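Local coordinates for protein NADP-dependent alcohol dehydrogenase 6 (Saccharomyces cerevisiae, PDB 1PIW) that reduces a broad range of aromatic and aliphatic aldehydes to alcohols with NADPH, as a zinc-containing medium-chain alcohol dehydrogenase that forms a homodimer, at residues Ala204-Arg216 against Ala224-Trp236. Residues are numbered along the deposited sequence; the frame is centred on the assembly and turned at random.
Sequences AETYVISRSSRKR and ADHYIATLEEGDW. With NAP (NADP nicotinamide-adenine-dinucleotide phosphate), chain E.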
ATOM      1  N   ALA A 204      13.619   1.103  15.977  1.00 44.61           N
ATOM      2  CA  ALA A 204      12.234   0.729  16.235  1.00 44.02           C
ATOM      3  C   ALA A 204      12.057  -0.368  17.286  1.00 42.81           C
ATOM      4  O   ALA A 204      13.029  -0.917  17.814  1.00 41.51           O
ATOM      5  CB  ALA A 204      11.576   0.298  14.936  1.00 45.83           C
ATOM      6  N   GLU A 205      10.797  -0.650  17.598  1.00 41.19           N
ATOM      7  CA  GLU A 205      10.434  -1.705  18.528  1.00 41.00           C
ATOM      8  C   GLU A 205      10.020  -2.794  17.548  1.00 42.23           C
ATOM      9  O   GLU A 205       9.029  -2.655  16.826  1.00 40.83           O
ATOM     10  CB  GLU A 205       9.252  -1.269  19.390  1.00 41.86           C
ATOM     11  CG  GLU A 205       8.764  -2.291  20.406  1.00 42.36           C
ATOM     12  CD  GLU A 205       7.636  -1.755  21.286  1.00 44.80           C
ATOM     13  OE1 GLU A 205       7.065  -2.546  22.076  1.00 45.96           O
ATOM     14  OE2 GLU A 205       7.320  -0.544  21.194  1.00 44.99           O
ATOM     15  N   THR A 206      10.798  -3.870  17.509  1.00 43.16           N
ATOM     16  CA  THR A 206      10.556  -4.955  16.573  1.00 43.76           C
ATOM     17  C   THR A 206       9.828  -6.174  17.119  1.00 45.26           C
ATOM     18  O   THR A 206      10.091  -6.630  18.229  1.00 46.66           O
ATOM     19  CB  THR A 206      11.877  -5.423  15.982  1.00 42.07           C
ATOM     20  OG1 THR A 206      12.647  -4.286  15.585  1.00 42.56           O
ATOM     21  CG2 THR A 206      11.635  -6.270  14.790  1.00 41.90           C
ATOM     22  N   TYR A 207       8.912  -6.700  16.318  1.00 45.42           N
ATOM     23  CA  TYR A 207       8.150  -7.884  16.676  1.00 46.53           C
ATOM     24  C   TYR A 207       8.500  -8.958  15.653  1.00 48.00           C
ATOM     25  O   TYR A 207       8.429  -8.701  14.453  1.00 50.44           O
ATOM     26  CB  TYR A 207       6.650  -7.597  16.581  1.00 46.95           C
ATOM     27  CG  TYR A 207       6.045  -6.883  17.769  1.00 50.15           C
ATOM     28  CD1 TYR A 207       6.666  -5.776  18.335  1.00 51.70           C
ATOM     29  CD2 TYR A 207       4.821  -7.298  18.312  1.00 50.33           C
ATOM     30  CE1 TYR A 207       6.087  -5.094  19.410  1.00 52.63           C
ATOM     31  CE2 TYR A 207       4.234  -6.623  19.385  1.00 50.02           C
ATOM     32  CZ  TYR A 207       4.874  -5.521  19.928  1.00 51.93           C
ATOM     33  OH  TYR A 207       4.309  -4.825  20.976  1.00 52.72           O
ATOM     34  N   VAL A 208       8.904 -10.148  16.092  1.00 47.24           N
ATOM     35  CA  VAL A 208       9.191 -11.202  15.124  1.00 45.17           C
ATOM     36  C   VAL A 208       7.888 -11.956  14.995  1.00 44.61           C
ATOM     37  O   VAL A 208       7.246 -12.252  15.993  1.00 44.17           O
ATOM     38  CB  VAL A 208      10.312 -12.143  15.590  1.00 45.10           C
ATOM     39  CG1 VAL A 208      10.325 -13.391  14.745  1.00 44.44           C
ATOM     40  CG2 VAL A 208      11.655 -11.452  15.433  1.00 46.29           C
ATOM     41  N   ILE A 209       7.481 -12.250  13.769  1.00 43.94           N
ATOM     42  CA  ILE A 209       6.221 -12.938  13.562  1.00 43.50           C
ATOM     43  C   ILE A 209       6.403 -14.227  12.787  1.00 43.50           C
ATOM     44  O   ILE A 209       6.420 -14.240  11.552  1.00 41.90           O
ATOM     45  CB  ILE A 209       5.230 -12.014  12.833  1.00 44.91           C
ATOM     46  CG1 ILE A 209       5.041 -10.738  13.661  1.00 45.34           C
ATOM     47  CG2 ILE A 209       3.896 -12.726  12.619  1.00 43.63           C
ATOM     48  CD1 ILE A 209       4.245  -9.658  12.970  1.00 45.79           C
ATOM     49  N   SER A 210       6.530 -15.322  13.532  1.00 43.66           N
ATOM     50  CA  SER A 210       6.728 -16.637  12.937  1.00 42.49           C
ATOM     51  C   SER A 210       5.486 -17.488  13.129  1.00 41.56           C
ATOM     52  O   SER A 210       4.534 -17.067  13.778  1.00 41.92           O
ATOM     53  CB  SER A 210       7.930 -17.312  13.585  1.00 41.59           C
ATOM     54  OG  SER A 210       8.263 -18.491  12.894  1.00 44.26           O
ATOM     55  N   ARG A 211       5.479 -18.686  12.563  1.00 41.43           N
ATOM     56  CA  ARG A 211       4.320 -19.547  12.726  1.00 41.68           C
ATOM     57  C   ARG A 211       4.495 -20.587  13.835  1.00 39.25           C
ATOM     58  O   ARG A 211       3.592 -20.786  14.633  1.00 38.66           O
ATOM     59  CB  ARG A 211       3.938 -20.196  11.383  1.00 44.66           C
ATOM     60  CG  ARG A 211       5.086 -20.565  10.458  1.00 45.11           C
ATOM     61  CD  ARG A 211       4.569 -20.777   9.035  1.00 47.32           C
ATOM     62  NE  ARG A 211       5.465 -21.615   8.238  1.00 51.98           N
ATOM     63  CZ  ARG A 211       6.753 -21.357   8.036  1.00 52.68           C
ATOM     64  NH1 ARG A 211       7.298 -20.276   8.567  1.00 52.74           N
ATOM     65  NH2 ARG A 211       7.503 -22.189   7.327  1.00 52.56           N
ATOM     66  N   SER A 212       5.646 -21.239  13.901  1.00 38.08           N
ATOM     67  CA  SER A 212       5.869 -22.212  14.965  1.00 38.62           C
ATOM     68  C   SER A 212       6.503 -21.453  16.132  1.00 38.12           C
ATOM     69  O   SER A 212       6.745 -20.254  16.031  1.00 38.09           O
ATOM     70  CB  SER A 212       6.807 -23.334  14.502  1.00 38.99           C
ATOM     71  OG  SER A 212       8.146 -23.114  14.928  1.00 40.28           O
ATOM     72  N   SER A 213       6.782 -22.145  17.230  1.00 36.74           N
ATOM     73  CA  SER A 213       7.379 -21.505  18.395  1.00 36.02           C
ATOM     74  C   SER A 213       8.875 -21.772  18.490  1.00 35.85           C
ATOM     75  O   SER A 213       9.547 -21.254  19.384  1.00 33.24           O
ATOM     76  CB  SER A 213       6.701 -22.010  19.669  1.00 35.94           C
ATOM     77  OG  SER A 213       6.166 -20.941  20.423  1.00 36.82           O
ATOM     78  N   ARG A 214       9.393 -22.572  17.564  1.00 36.61           N
ATOM     79  CA  ARG A 214      10.805 -22.920  17.575  1.00 39.83           C
ATOM     80  C   ARG A 214      11.751 -21.747  17.657  1.00 40.36           C
ATOM     81  O   ARG A 214      12.608 -21.691  18.533  1.00 40.30           O
ATOM     82  CB  ARG A 214      11.183 -23.740  16.339  1.00 43.56           C
ATOM     83  CG  ARG A 214      12.693 -24.001  16.213  1.00 48.81           C
ATOM     84  CD  ARG A 214      13.272 -24.487  17.549  1.00 57.66           C
ATOM     85  NE  ARG A 214      12.563 -25.671  18.060  1.00 65.68           N
ATOM     86  CZ  ARG A 214      12.572 -26.093  19.330  1.00 66.59           C
ATOM     87  NH1 ARG A 214      13.256 -25.430  20.259  1.00 66.88           N
ATOM     88  NH2 ARG A 214      11.898 -27.189  19.666  1.00 65.32           N
ATOM     89  N   LYS A 215      11.594 -20.805  16.740  1.00 40.50           N
ATOM     90  CA  LYS A 215      12.483 -19.664  16.684  1.00 41.66           C
ATOM     91  C   LYS A 215      12.347 -18.580  17.761  1.00 42.96           C
ATOM     92  O   LYS A 215      13.037 -17.557  17.704  1.00 43.39           O
ATOM     93  CB  LYS A 215      12.387 -19.059  15.286  1.00 42.02           C
ATOM     94  CG  LYS A 215      12.949 -19.969  14.200  1.00 40.80           C
ATOM     95  CD  LYS A 215      12.520 -19.529  12.813  1.00 42.86           C
ATOM     96  CE  LYS A 215      13.111 -20.410  11.723  1.00 43.21           C
ATOM     97  NZ  LYS A 215      12.549 -20.094  10.374  1.00 44.36           N
ATOM     98  N   ARG A 216      11.491 -18.811  18.754  1.00 43.96           N
ATOM     99  CA  ARG A 216      11.272 -17.844  19.831  1.00 43.22           C
ATOM    100  C   ARG A 216      12.542 -17.473  20.585  1.00 42.88           C
ATOM    101  O   ARG A 216      12.954 -16.326  20.562  1.00 40.93           O
ATOM    102  CB  ARG A 216      10.236 -18.384  20.817  1.00 43.98           C
ATOM    103  CG  ARG A 216       9.905 -17.448  21.980  1.00 42.93           C
ATOM    104  CD  ARG A 216       9.046 -18.156  23.032  1.00 41.46           C
ATOM    105  NE  ARG A 216       7.738 -18.527  22.507  1.00 38.81           N
ATOM    106  CZ  ARG A 216       6.780 -17.649  22.245  1.00 38.30           C
ATOM    107  NH1 ARG A 216       6.997 -16.366  22.471  1.00 38.20           N
ATOM    108  NH2 ARG A 216       5.617 -18.049  21.747  1.00 37.65           N
ATOM    109  N   ALA A 224      14.665  -8.962  19.677  1.00 43.96           N
ATOM    110  CA  ALA A 224      13.253  -8.784  19.405  1.00 45.01           C
ATOM    111  C   ALA A 224      12.602  -8.248  20.671  1.00 45.14           C
ATOM    112  O   ALA A 224      12.924  -8.699  21.767  1.00 45.51           O
ATOM    113  CB  ALA A 224      12.620 -10.112  19.004  1.00 45.10           C
ATOM    114  N   ASP A 225      11.705  -7.275  20.519  1.00 46.13           N
ATOM    115  CA  ASP A 225      10.990  -6.692  21.655  1.00 46.38           C
ATOM    116  C   ASP A 225       9.813  -7.578  22.016  1.00 46.93           C
ATOM    117  O   ASP A 225       9.193  -7.433  23.069  1.00 46.36           O
ATOM    118  CB  ASP A 225      10.492  -5.295  21.319  1.00 45.82           C
ATOM    119  CG  ASP A 225      11.622  -4.346  21.023  1.00 46.80           C
ATOM    120  OD1 ASP A 225      12.076  -4.308  19.857  1.00 48.90           O
ATOM    121  OD2 ASP A 225      12.070  -3.656  21.962  1.00 44.40           O
ATOM    122  N   HIS A 226       9.494  -8.483  21.107  1.00 47.69           N
ATOM    123  CA  HIS A 226       8.436  -9.429  21.339  1.00 47.93           C
ATOM    124  C   HIS A 226       8.343 -10.423  20.210  1.00 47.15           C
ATOM    125  O   HIS A 226       8.804 -10.149  19.102  1.00 46.96           O
ATOM    126  CB  HIS A 226       7.101  -8.750  21.532  1.00 50.91           C
ATOM    127  CG  HIS A 226       6.103  -9.645  22.186  1.00 56.21           C
ATOM    128  ND1 HIS A 226       4.834  -9.851  21.683  1.00 58.55           N
ATOM    129  CD2 HIS A 226       6.211 -10.439  23.277  1.00 56.55           C
ATOM    130  CE1 HIS A 226       4.205 -10.735  22.435  1.00 58.28           C
ATOM    131  NE2 HIS A 226       5.019 -11.107  23.408  1.00 59.66           N
ATOM    132  N   TYR A 227       7.735 -11.570  20.511  1.00 46.54           N
ATOM    133  CA  TYR A 227       7.596 -12.686  19.579  1.00 45.52           C
ATOM    134  C   TYR A 227       6.164 -13.174  19.472  1.00 44.45           C
ATOM    135  O   TYR A 227       5.436 -13.160  20.448  1.00 46.67           O
ATOM    136  CB  TYR A 227       8.475 -13.837  20.063  1.00 44.86           C
ATOM    137  CG  TYR A 227       8.609 -15.006  19.111  1.00 44.18           C
ATOM    138  CD1 TYR A 227       9.618 -15.031  18.141  1.00 42.44           C
ATOM    139  CD2 TYR A 227       7.759 -16.109  19.210  1.00 43.25           C
ATOM    140  CE1 TYR A 227       9.777 -16.130  17.302  1.00 42.80           C
ATOM    141  CE2 TYR A 227       7.911 -17.215  18.374  1.00 43.25           C
ATOM    142  CZ  TYR A 227       8.920 -17.221  17.424  1.00 43.11           C
ATOM    143  OH  TYR A 227       9.071 -18.314  16.601  1.00 43.06           O
ATOM    144  N   ILE A 228       5.777 -13.634  18.290  1.00 44.11           N
ATOM    145  CA  ILE A 228       4.431 -14.134  18.046  1.00 44.90           C
ATOM    146  C   ILE A 228       4.518 -15.415  17.233  1.00 47.48           C
ATOM    147  O   ILE A 228       5.347 -15.523  16.327  1.00 48.68           O
ATOM    148  CB  ILE A 228       3.598 -13.133  17.226  1.00 43.25           C
ATOM    149  CG1 ILE A 228       3.459 -11.813  17.979  1.00 43.21           C
ATOM    150  CG2 ILE A 228       2.245 -13.726  16.904  1.00 41.53           C
ATOM    151  CD1 ILE A 228       2.830 -10.713  17.146  1.00 42.31           C
ATOM    152  N   ALA A 229       3.658 -16.381  17.542  1.00 49.41           N
ATOM    153  CA  ALA A 229       3.649 -17.645  16.812  1.00 50.66           C
ATOM    154  C   ALA A 229       2.261 -17.939  16.268  1.00 52.47           C
ATOM    155  O   ALA A 229       1.410 -18.504  16.955  1.00 52.18           O
ATOM    156  CB  ALA A 229       4.113 -18.780  17.702  1.00 50.47           C
ATOM    157  N   THR A 230       2.057 -17.535  15.018  1.00 54.75           N
ATOM    158  CA  THR A 230       0.807 -17.710  14.289  1.00 55.36           C
ATOM    159  C   THR A 230       0.005 -18.946  14.649  1.00 54.66           C
ATOM    160  O   THR A 230      -1.157 -18.839  15.046  1.00 54.72           O
ATOM    161  CB  THR A 230       1.079 -17.735  12.780  1.00 56.64           C
ATOM    162  OG1 THR A 230       1.513 -16.434  12.369  1.00 57.95           O
ATOM    163  CG2 THR A 230      -0.173 -18.131  12.000  1.00 58.14           C
ATOM    164  N   LEU A 231       0.621 -20.115  14.499  1.00 54.80           N
ATOM    165  CA  LEU A 231      -0.057 -21.376  14.792  1.00 54.70           C
ATOM    166  C   LEU A 231      -0.606 -21.442  16.210  1.00 54.87           C
ATOM    167  O   LEU A 231      -1.509 -22.226  16.487  1.00 55.83           O
ATOM    168  CB  LEU A 231       0.881 -22.567  14.544  1.00 52.56           C
ATOM    169  CG  LEU A 231       1.317 -22.802  13.091  1.00 51.21           C
ATOM    170  CD1 LEU A 231       2.319 -23.928  13.025  1.00 50.07           C
ATOM    171  CD2 LEU A 231       0.119 -23.126  12.239  1.00 49.99           C
ATOM    172  N   GLU A 232      -0.085 -20.600  17.094  1.00 54.54           N
ATOM    173  CA  GLU A 232      -0.524 -20.588  18.482  1.00 54.45           C
ATOM    174  C   GLU A 232      -1.455 -19.443  18.840  1.00 55.48           C
ATOM    175  O   GLU A 232      -1.811 -19.290  20.014  1.00 55.49           O
ATOM    176  CB  GLU A 232       0.692 -20.527  19.404  1.00 53.94           C
ATOM    177  CG  GLU A 232       1.552 -21.767  19.367  1.00 54.39           C
ATOM    178  CD  GLU A 232       2.784 -21.636  20.224  1.00 55.31           C
ATOM    179  OE1 GLU A 232       2.651 -21.193  21.385  1.00 58.97           O
ATOM    180  OE2 GLU A 232       3.882 -21.981  19.743  1.00 54.27           O
ATOM    181  N   GLU A 233      -1.865 -18.654  17.846  1.00 56.31           N
ATOM    182  CA  GLU A 233      -2.714 -17.490  18.111  1.00 56.41           C
ATOM    183  C   GLU A 233      -4.175 -17.514  17.672  1.00 57.45           C
ATOM    184  O   GLU A 233      -5.002 -16.795  18.242  1.00 57.94           O
ATOM    185  CB  GLU A 233      -2.033 -16.236  17.566  1.00 54.43           C
ATOM    186  CG  GLU A 233      -0.839 -15.777  18.396  1.00 52.97           C
ATOM    187  CD  GLU A 233      -1.254 -15.167  19.727  1.00 53.57           C
ATOM    188  OE1 GLU A 233      -0.379 -14.612  20.433  1.00 52.89           O
ATOM    189  OE2 GLU A 233      -2.458 -15.242  20.066  1.00 52.22           O
ATOM    190  N   GLY A 234      -4.504 -18.314  16.664  1.00 57.93           N
ATOM    191  CA  GLY A 234      -5.892 -18.392  16.230  1.00 60.01           C
ATOM    192  C   GLY A 234      -6.430 -17.167  15.517  1.00 61.63           C
ATOM    193  O   GLY A 234      -7.452 -17.232  14.835  1.00 61.54           O
ATOM    194  N   ASP A 235      -5.743 -16.044  15.695  1.00 63.40           N
ATOM    195  CA  ASP A 235      -6.089 -14.774  15.063  1.00 63.38           C
ATOM    196  C   ASP A 235      -5.287 -13.701  15.773  1.00 62.39           C
ATOM    197  O   ASP A 235      -5.790 -12.999  16.658  1.00 62.01           O
ATOM    198  CB  ASP A 235      -7.585 -14.460  15.173  1.00 64.97           C
ATOM    199  CG  ASP A 235      -8.047 -13.453  14.115  1.00 67.44           C
ATOM    200  OD1 ASP A 235      -7.459 -12.350  14.031  1.00 68.22           O
ATOM    201  OD2 ASP A 235      -8.994 -13.767  13.359  1.00 68.51           O
ATOM    202  N   TRP A 236      -4.020 -13.597  15.393  1.00 60.41           N
ATOM    203  CA  TRP A 236      -3.143 -12.618  15.998  1.00 59.68           C
ATOM    204  C   TRP A 236      -3.501 -11.223  15.519  1.00 59.99           C
ATOM    205  O   TRP A 236      -3.232 -10.240  16.207  1.00 59.27           O
ATOM    206  CB  TRP A 236      -1.696 -12.925  15.654  1.00 57.60           C
ATOM    207  CG  TRP A 236      -1.429 -12.889  14.199  1.00 54.69           C
ATOM    208  CD1 TRP A 236      -1.847 -13.790  13.265  1.00 53.20           C
ATOM    209  CD2 TRP A 236      -0.659 -11.909  13.499  1.00 52.45           C
ATOM    210  NE1 TRP A 236      -1.379 -13.439  12.027  1.00 51.52           N
ATOM    211  CE2 TRP A 236      -0.643 -12.286  12.140  1.00 52.57           C
ATOM    212  CE3 TRP A 236       0.022 -10.749  13.890  1.00 49.22           C
ATOM    213  CZ2 TRP A 236       0.033 -11.542  11.164  1.00 50.05           C
ATOM    214  CZ3 TRP A 236       0.687 -10.015  12.927  1.00 47.76           C
ATOM    215  CH2 TRP A 236       0.690 -10.414  11.578  1.00 48.54           C
TER
HETATM  216  PA  NAP E4292      15.368 -18.378   3.970  1.00 61.33           P
HETATM  217  O1A NAP E4292      15.058 -19.032   2.750  1.00 60.74           O
HETATM  218  O2A NAP E4292      16.628 -18.573   4.817  1.00 59.31           O
HETATM  219  O5B NAP E4292      14.130 -18.584   4.960  1.00 58.58           O
HETATM  220  C5B NAP E4292      12.804 -18.196   4.512  1.00 53.73           C
HETATM  221  C4B NAP E4292      12.047 -18.144   5.851  1.00 52.21           C
HETATM  222  O4B NAP E4292      10.630 -17.730   5.573  1.00 52.35           O
HETATM  223  C3B NAP E4292      11.871 -19.495   6.601  1.00 50.61           C
HETATM  224  O3B NAP E4292      12.959 -19.632   7.529  1.00 50.15           O
HETATM  225  C2B NAP E4292      10.504 -19.356   7.242  1.00 49.41           C
HETATM  226  O2B NAP E4292      10.498 -18.620   8.459  1.00 41.45           O
HETATM  227  C1B NAP E4292       9.671 -18.614   6.159  1.00 50.83           C
HETATM  228  N9A NAP E4292       9.007 -19.603   5.263  1.00 51.26           N
HETATM  229  C8A NAP E4292       9.486 -20.611   4.443  1.00 50.38           C
HETATM  230  N7A NAP E4292       8.543 -21.292   3.801  1.00 50.72           N
HETATM  231  C5A NAP E4292       7.365 -20.695   4.226  1.00 51.18           C
HETATM  232  C6A NAP E4292       6.021 -20.988   3.889  1.00 51.10           C
HETATM  233  N6A NAP E4292       5.587 -21.945   3.055  1.00 51.66           N
HETATM  234  N1A NAP E4292       5.021 -20.207   4.479  1.00 50.29           N
HETATM  235  C2A NAP E4292       5.351 -19.175   5.369  1.00 52.67           C
HETATM  236  N3A NAP E4292       6.663 -18.860   5.725  1.00 53.20           N
HETATM  237  C4A NAP E4292       7.642 -19.649   5.125  1.00 51.93           C
HETATM  238  O3  NAP E4292      15.299 -16.819   3.795  1.00 62.17           O
HETATM  239  PN  NAP E4292      15.580 -15.845   2.606  1.00 60.44           P
HETATM  240  O1N NAP E4292      16.772 -16.254   1.857  1.00 57.93           O
HETATM  241  O2N NAP E4292      15.604 -14.512   3.223  1.00 62.79           O
HETATM  242  O5D NAP E4292      14.318 -16.048   1.704  1.00 60.84           O
HETATM  243  C5D NAP E4292      14.421 -15.634   0.339  1.00 65.21           C
HETATM  244  C4D NAP E4292      13.095 -15.112  -0.086  1.00 67.16           C
HETATM  245  O4D NAP E4292      13.249 -13.685  -0.279  1.00 67.97           O
HETATM  246  C3D NAP E4292      12.660 -15.692  -1.455  1.00 69.16           C
HETATM  247  O3D NAP E4292      11.247 -15.968  -1.508  1.00 68.06           O
HETATM  248  C2D NAP E4292      13.112 -14.631  -2.431  1.00 70.36           C
HETATM  249  O2D NAP E4292      12.370 -14.629  -3.624  1.00 74.31           O
HETATM  250  C1D NAP E4292      12.943 -13.363  -1.676  1.00 70.74           C
HETATM  251  P2B NAP E4292       9.591 -19.002   9.725  1.00 36.62           P
HETATM  252  O1X NAP E4292       8.229 -18.393   9.452  1.00 30.85           O
HETATM  253  O2X NAP E4292       9.599 -20.483   9.662  1.00 34.33           O
HETATM  254  O3X NAP E4292      10.262 -18.364  10.898  1.00 31.81           O
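Strands 205-210 and 226-229 are the parallel pair of a beta-alpha-beta unit at one side of the six-stranded coenzyme-binding sheet, with helix 216-222 as the crossover. The backbones zip together in alternation: Val208 N gives its hydrogen to His226 O (3.0 Å), Val208 O accepts from Ile228 N, and Ser210 N bonds Ile228 O. At the start of the pair, Asp225 OD1 accepts a hydrogen bond from Thr206 N (2.7 Å), the donor lying above the carboxylate plane, and is also salt-bridged to Lys200. At the C-terminal ends, Thr230 N donates to Ser210 O and Leu231 N to Arg211 O, carrying the ladder just beyond the strands.

The ring of Tyr227 packs between the sheet and the start of helix 216-222. With CG anti to the backbone N (chi1 -172°), it reaches the first turn of that helix, where Arg216 CA sits over the centre of one face, 3.4 Å from the centroid. The Arg216 guanidinium lies against CD2 of the same ring, their planes inclined at 64°, while Tyr227 CE1 packs on Val208 CG1 at 3.8 Å. The Tyr227 hydroxyl donates to Ser212 O (3.1 Å), fastening the 211-215 loop that carries coenzyme-binding residues. Across the sheet, His226 CB stands over the centre of the Tyr207 ring, and Ile209 CD1 meets Trp236 CZ3 at 3.6 Å.

At the end of strand 205-210, Ser210 OG bonds NADP O3X (2.8 Å) on the 2'-phosphate, and the extended Lys215 chain brings NZ weakly to the same oxygen and to the ribose O3B. The Arg211 guanidinium lies by the adenine and the 2'-phosphate, but is modelled too close to the phosphate for its exact place to be trusted. A serine, an arginine and a lysine receiving the 2'-phosphate at the C-terminal end of the second Rossmann strand are characteristic of dehydrogenases that select NADP over NAD.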